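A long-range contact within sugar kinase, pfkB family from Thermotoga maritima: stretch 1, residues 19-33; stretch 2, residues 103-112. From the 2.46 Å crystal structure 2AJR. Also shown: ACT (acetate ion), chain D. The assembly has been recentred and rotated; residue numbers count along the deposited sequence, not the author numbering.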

# COMPACT_ATOMS: atom_id res chain seq x y z
N LEU A 19 5.86 -9.35 -17.50
CA LEU A 19 4.85 -10.33 -17.16
C LEU A 19 4.21 -10.03 -15.82
O LEU A 19 3.07 -10.44 -15.58
CB LEU A 19 5.44 -11.74 -17.19
CG LEU A 19 5.89 -12.20 -18.58
CD1 LEU A 19 6.12 -13.70 -18.60
CD2 LEU A 19 4.87 -11.81 -19.65
N ASN A 20 4.92 -9.29 -14.97
CA ASN A 20 4.45 -8.96 -13.62
C ASN A 20 4.54 -7.45 -13.33
O ASN A 20 5.34 -7.02 -12.51
CB ASN A 20 5.26 -9.77 -12.60
CG ASN A 20 4.53 -9.94 -11.25
OD1 ASN A 20 3.37 -9.55 -11.10
ND2 ASN A 20 5.22 -10.53 -10.27
N PRO A 21 3.70 -6.65 -13.98
CA PRO A 21 3.74 -5.21 -13.76
C PRO A 21 3.37 -4.82 -12.35
O PRO A 21 2.76 -5.62 -11.64
CB PRO A 21 2.64 -4.67 -14.68
CG PRO A 21 2.37 -5.76 -15.64
CD PRO A 21 2.61 -7.02 -14.90
N ALA A 22 3.68 -3.59 -11.96
CA ALA A 22 3.27 -3.10 -10.65
C ALA A 22 2.95 -1.62 -10.69
O ALA A 22 3.47 -0.90 -11.52
CB ALA A 22 4.34 -3.39 -9.62
N LEU A 23 2.05 -1.18 -9.81
CA LEU A 23 1.96 0.21 -9.42
C LEU A 23 2.92 0.44 -8.26
O LEU A 23 2.83 -0.23 -7.24
CB LEU A 23 0.55 0.55 -8.97
CG LEU A 23 -0.43 0.67 -10.12
CD1 LEU A 23 -1.85 0.59 -9.61
CD2 LEU A 23 -0.18 1.98 -10.84
N ASP A 24 3.85 1.36 -8.42
CA ASP A 24 4.80 1.67 -7.38
C ASP A 24 4.24 2.81 -6.56
O ASP A 24 3.98 3.89 -7.10
CB ASP A 24 6.15 2.08 -7.98
CG ASP A 24 6.98 0.90 -8.41
OD1 ASP A 24 7.06 -0.09 -7.63
OD2 ASP A 24 7.57 0.96 -9.53
N ARG A 25 4.03 2.57 -5.27
CA ARG A 25 3.73 3.64 -4.35
C ARG A 25 4.97 4.00 -3.55
O ARG A 25 5.36 3.27 -2.64
CB ARG A 25 2.61 3.25 -3.40
CG ARG A 25 2.29 4.39 -2.39
CD ARG A 25 0.82 4.51 -2.08
NE ARG A 25 0.05 5.10 -3.17
CZ ARG A 25 0.00 6.40 -3.46
NH1 ARG A 25 0.68 7.30 -2.75
NH2 ARG A 25 -0.75 6.81 -4.47
N GLU A 26 5.57 5.14 -3.90
CA GLU A 26 6.73 5.67 -3.19
C GLU A 26 6.27 6.65 -2.10
O GLU A 26 5.41 7.50 -2.30
CB GLU A 26 7.68 6.38 -4.17
CG GLU A 26 8.13 5.57 -5.41
CD GLU A 26 8.15 6.42 -6.73
OE1 GLU A 26 9.14 7.21 -6.91
OE2 GLU A 26 7.19 6.30 -7.56
N ILE A 27 6.86 6.51 -0.93
CA ILE A 27 6.52 7.33 0.22
C ILE A 27 7.84 7.79 0.79
O ILE A 27 8.74 6.97 0.99
CB ILE A 27 5.76 6.51 1.27
CG1 ILE A 27 4.64 5.70 0.62
CG2 ILE A 27 5.19 7.41 2.37
CD1 ILE A 27 4.17 4.54 1.45
N PHE A 28 7.97 9.08 1.05
CA PHE A 28 9.22 9.68 1.49
C PHE A 28 9.05 10.17 2.91
O PHE A 28 8.32 11.10 3.16
CB PHE A 28 9.63 10.81 0.53
CG PHE A 28 9.79 10.33 -0.89
CD1 PHE A 28 10.95 9.66 -1.28
CD2 PHE A 28 8.76 10.47 -1.81
CE1 PHE A 28 11.09 9.17 -2.59
CE2 PHE A 28 8.89 9.97 -3.13
CZ PHE A 28 10.05 9.32 -3.51
N ILE A 29 9.70 9.48 3.83
CA ILE A 29 9.61 9.75 5.25
C ILE A 29 11.02 9.82 5.82
O ILE A 29 11.78 8.86 5.80
CB ILE A 29 8.87 8.61 5.99
CG1 ILE A 29 7.44 8.46 5.49
CG2 ILE A 29 8.85 8.86 7.47
CD1 ILE A 29 6.85 7.08 5.80
N GLU A 30 11.39 10.97 6.34
CA GLU A 30 12.67 11.11 7.02
C GLU A 30 12.59 10.51 8.44
O GLU A 30 11.61 10.74 9.17
CB GLU A 30 13.10 12.59 7.03
CG GLU A 30 13.20 13.18 5.60
CD GLU A 30 14.27 14.28 5.44
OE1 GLU A 30 14.46 15.09 6.38
OE2 GLU A 30 14.91 14.33 4.35
N ASP A 31 13.63 9.75 8.82
CA ASP A 31 13.69 9.02 10.10
C ASP A 31 12.54 8.06 10.23
O ASP A 31 11.84 8.03 11.23
CB ASP A 31 13.77 9.96 11.31
CG ASP A 31 15.13 10.62 11.45
OD1 ASP A 31 16.17 9.93 11.31
OD2 ASP A 31 15.15 11.84 11.71
N PHE A 32 12.37 7.26 9.20
CA PHE A 32 11.38 6.21 9.22
C PHE A 32 11.84 5.11 10.17
O PHE A 32 12.93 4.54 10.02
CB PHE A 32 11.19 5.65 7.82
CG PHE A 32 10.23 4.50 7.75
CD1 PHE A 32 8.94 4.63 8.25
CD2 PHE A 32 10.61 3.29 7.17
CE1 PHE A 32 8.04 3.57 8.18
CE2 PHE A 32 9.72 2.23 7.08
CZ PHE A 32 8.43 2.36 7.60
N GLN A 33 11.00 4.85 11.17
CA GLN A 33 11.21 3.73 12.06
C GLN A 33 9.91 2.96 12.28
O GLN A 33 8.81 3.45 12.04
CB GLN A 33 11.79 4.19 13.41
CG GLN A 33 13.18 4.84 13.32
CD GLN A 33 14.26 3.92 12.70
OE1 GLN A 33 14.09 2.70 12.62
NE2 GLN A 33 15.37 4.52 12.27
N GLU A 103 -5.81 -8.84 -9.34
CA GLU A 103 -5.25 -7.50 -9.26
C GLU A 103 -3.78 -7.41 -9.66
O GLU A 103 -2.96 -8.20 -9.21
CB GLU A 103 -5.42 -6.97 -7.84
CG GLU A 103 -6.88 -6.74 -7.44
CD GLU A 103 -7.52 -5.51 -8.09
OE1 GLU A 103 -6.80 -4.54 -8.39
OE2 GLU A 103 -8.76 -5.52 -8.30
N THR A 104 -3.47 -6.44 -10.51
CA THR A 104 -2.10 -6.05 -10.71
C THR A 104 -1.53 -5.59 -9.36
O THR A 104 -2.18 -4.87 -8.62
CB THR A 104 -1.98 -4.92 -11.72
OG1 THR A 104 -2.32 -5.41 -13.02
CG2 THR A 104 -0.54 -4.35 -11.74
N ARG A 105 -0.33 -6.02 -9.03
CA ARG A 105 0.21 -5.75 -7.71
C ARG A 105 0.51 -4.28 -7.47
O ARG A 105 0.84 -3.55 -8.38
CB ARG A 105 1.46 -6.59 -7.48
CG ARG A 105 2.67 -6.19 -8.31
CD ARG A 105 3.41 -7.42 -8.70
NE ARG A 105 4.60 -7.19 -9.51
CZ ARG A 105 5.85 -7.23 -9.05
NH1 ARG A 105 6.10 -7.46 -7.77
NH2 ARG A 105 6.87 -7.00 -9.87
N GLU A 106 0.36 -3.83 -6.23
CA GLU A 106 0.86 -2.52 -5.86
C GLU A 106 2.03 -2.78 -4.93
O GLU A 106 1.84 -3.40 -3.89
CB GLU A 106 -0.21 -1.66 -5.19
CG GLU A 106 0.28 -0.23 -4.82
CD GLU A 106 -0.75 0.67 -4.09
OE1 GLU A 106 -1.53 0.15 -3.25
OE2 GLU A 106 -0.76 1.91 -4.33
N ASN A 107 3.22 -2.35 -5.32
CA ASN A 107 4.40 -2.42 -4.46
C ASN A 107 4.58 -1.12 -3.70
O ASN A 107 4.15 -0.06 -4.14
CB ASN A 107 5.66 -2.74 -5.27
CG ASN A 107 5.62 -4.12 -5.86
OD1 ASN A 107 4.79 -4.96 -5.49
ND2 ASN A 107 6.50 -4.37 -6.81
N ILE A 108 5.24 -1.23 -2.55
CA ILE A 108 5.44 -0.08 -1.66
C ILE A 108 6.92 0.13 -1.39
O ILE A 108 7.62 -0.80 -1.02
CB ILE A 108 4.65 -0.27 -0.34
CG1 ILE A 108 3.14 -0.24 -0.63
CG2 ILE A 108 5.04 0.79 0.66
CD1 ILE A 108 2.27 -0.67 0.50
N GLU A 109 7.40 1.35 -1.60
CA GLU A 109 8.79 1.71 -1.33
C GLU A 109 8.79 2.93 -0.42
O GLU A 109 8.27 3.98 -0.78
CB GLU A 109 9.55 1.99 -2.63
CG GLU A 109 9.55 0.83 -3.66
CD GLU A 109 8.41 0.93 -4.68
OE1 GLU A 109 7.86 2.04 -4.85
OE2 GLU A 109 8.06 -0.08 -5.32
N ILE A 110 9.32 2.76 0.78
CA ILE A 110 9.48 3.84 1.74
C ILE A 110 10.94 4.29 1.71
O ILE A 110 11.85 3.49 1.93
CB ILE A 110 9.06 3.39 3.15
CG1 ILE A 110 7.61 2.89 3.12
CG2 ILE A 110 9.24 4.54 4.16
CD1 ILE A 110 7.22 2.00 4.27
N ILE A 111 11.17 5.55 1.40
CA ILE A 111 12.52 6.06 1.15
C ILE A 111 12.83 7.10 2.19
O ILE A 111 12.09 8.07 2.32
CB ILE A 111 12.63 6.62 -0.26
CG1 ILE A 111 12.44 5.46 -1.27
CG2 ILE A 111 13.96 7.29 -0.47
CD1 ILE A 111 12.33 5.89 -2.71
N ASP A 112 13.89 6.85 2.97
CA ASP A 112 14.32 7.75 4.06
C ASP A 112 15.65 8.38 3.62
O ASP A 112 16.72 7.78 3.76
CB ASP A 112 14.47 6.97 5.38
CG ASP A 112 14.93 7.84 6.55
OD1 ASP A 112 15.30 9.03 6.36
OD2 ASP A 112 14.91 7.33 7.70
C ACT D . 9.45 -2.29 -9.82
O ACT D . 8.65 -2.52 -8.82
OXT ACT D . 9.52 -1.11 -10.29
CH3 ACT D . 10.25 -3.37 -10.49
O HOH W 1 1.29 -7.59 -11.38
O HOH W 2 15.02 4.58 8.05

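Two neighbouring parallel strands illustrate a general rule: the backbone sets the register, and side-chain torsions decide what each end does with it. In this sugar kinase, strand 22-28 runs beside the strand that ends at Asp112, their directions 27° apart, and the two stretches bury 1094 Å² between them. The ladder alternates in the parallel manner: Leu23 N donates to Arg105 O (3.0 Å), Asn107 N to Leu23 O (2.9 Å), Arg25 N to Asn107 O (2.9 Å), and so on to Ile29 N and Ile111 O (3.2 Å).

Side chains fill the two faces in turn. Ile27, Ile108 and Ile110 share one face, all with chi1 m and chi2 t; the m,t conformation of Ile27 carries its CD1 to 3.9 Å from Ile108 CG2. On that face too, the t,t chain of Glu106 carries its carboxylate to Arg25, whose own chi1 is t, in a salt bridge with a long, weak bond (Arg25 NE to Glu106 OE2, 3.5 Å). On the other face, Phe28 CE1 meets Ile111 CD1 at 3.5 Å, and Asp24 OD1 lies just 2.5 Å from Glu109 OE2, so close that one acid is probably protonated.

The ends depend on side chains reaching for backbone. Arg105, with chi1 p and chi3 t, lays its guanidinium between Asn20 CG and Ala22 CB on opposite faces, while NE and NH2 both donate to Asn20 O (3.1 Å each). The small methyl of Ala22 accommodates the aliphatic stem, its CB 3.5 Å from Arg105 CG. At the far end Asp112, chi1 t, offers OD1 to Asp31 N (3.1 Å) and OD2 to Phe32 N (3.0 Å), a short acidic chain well suited to receiving turn amides. Phe32, also t, lays one ring face against Ile110 CG2, 3.7 Å from the ring centroid.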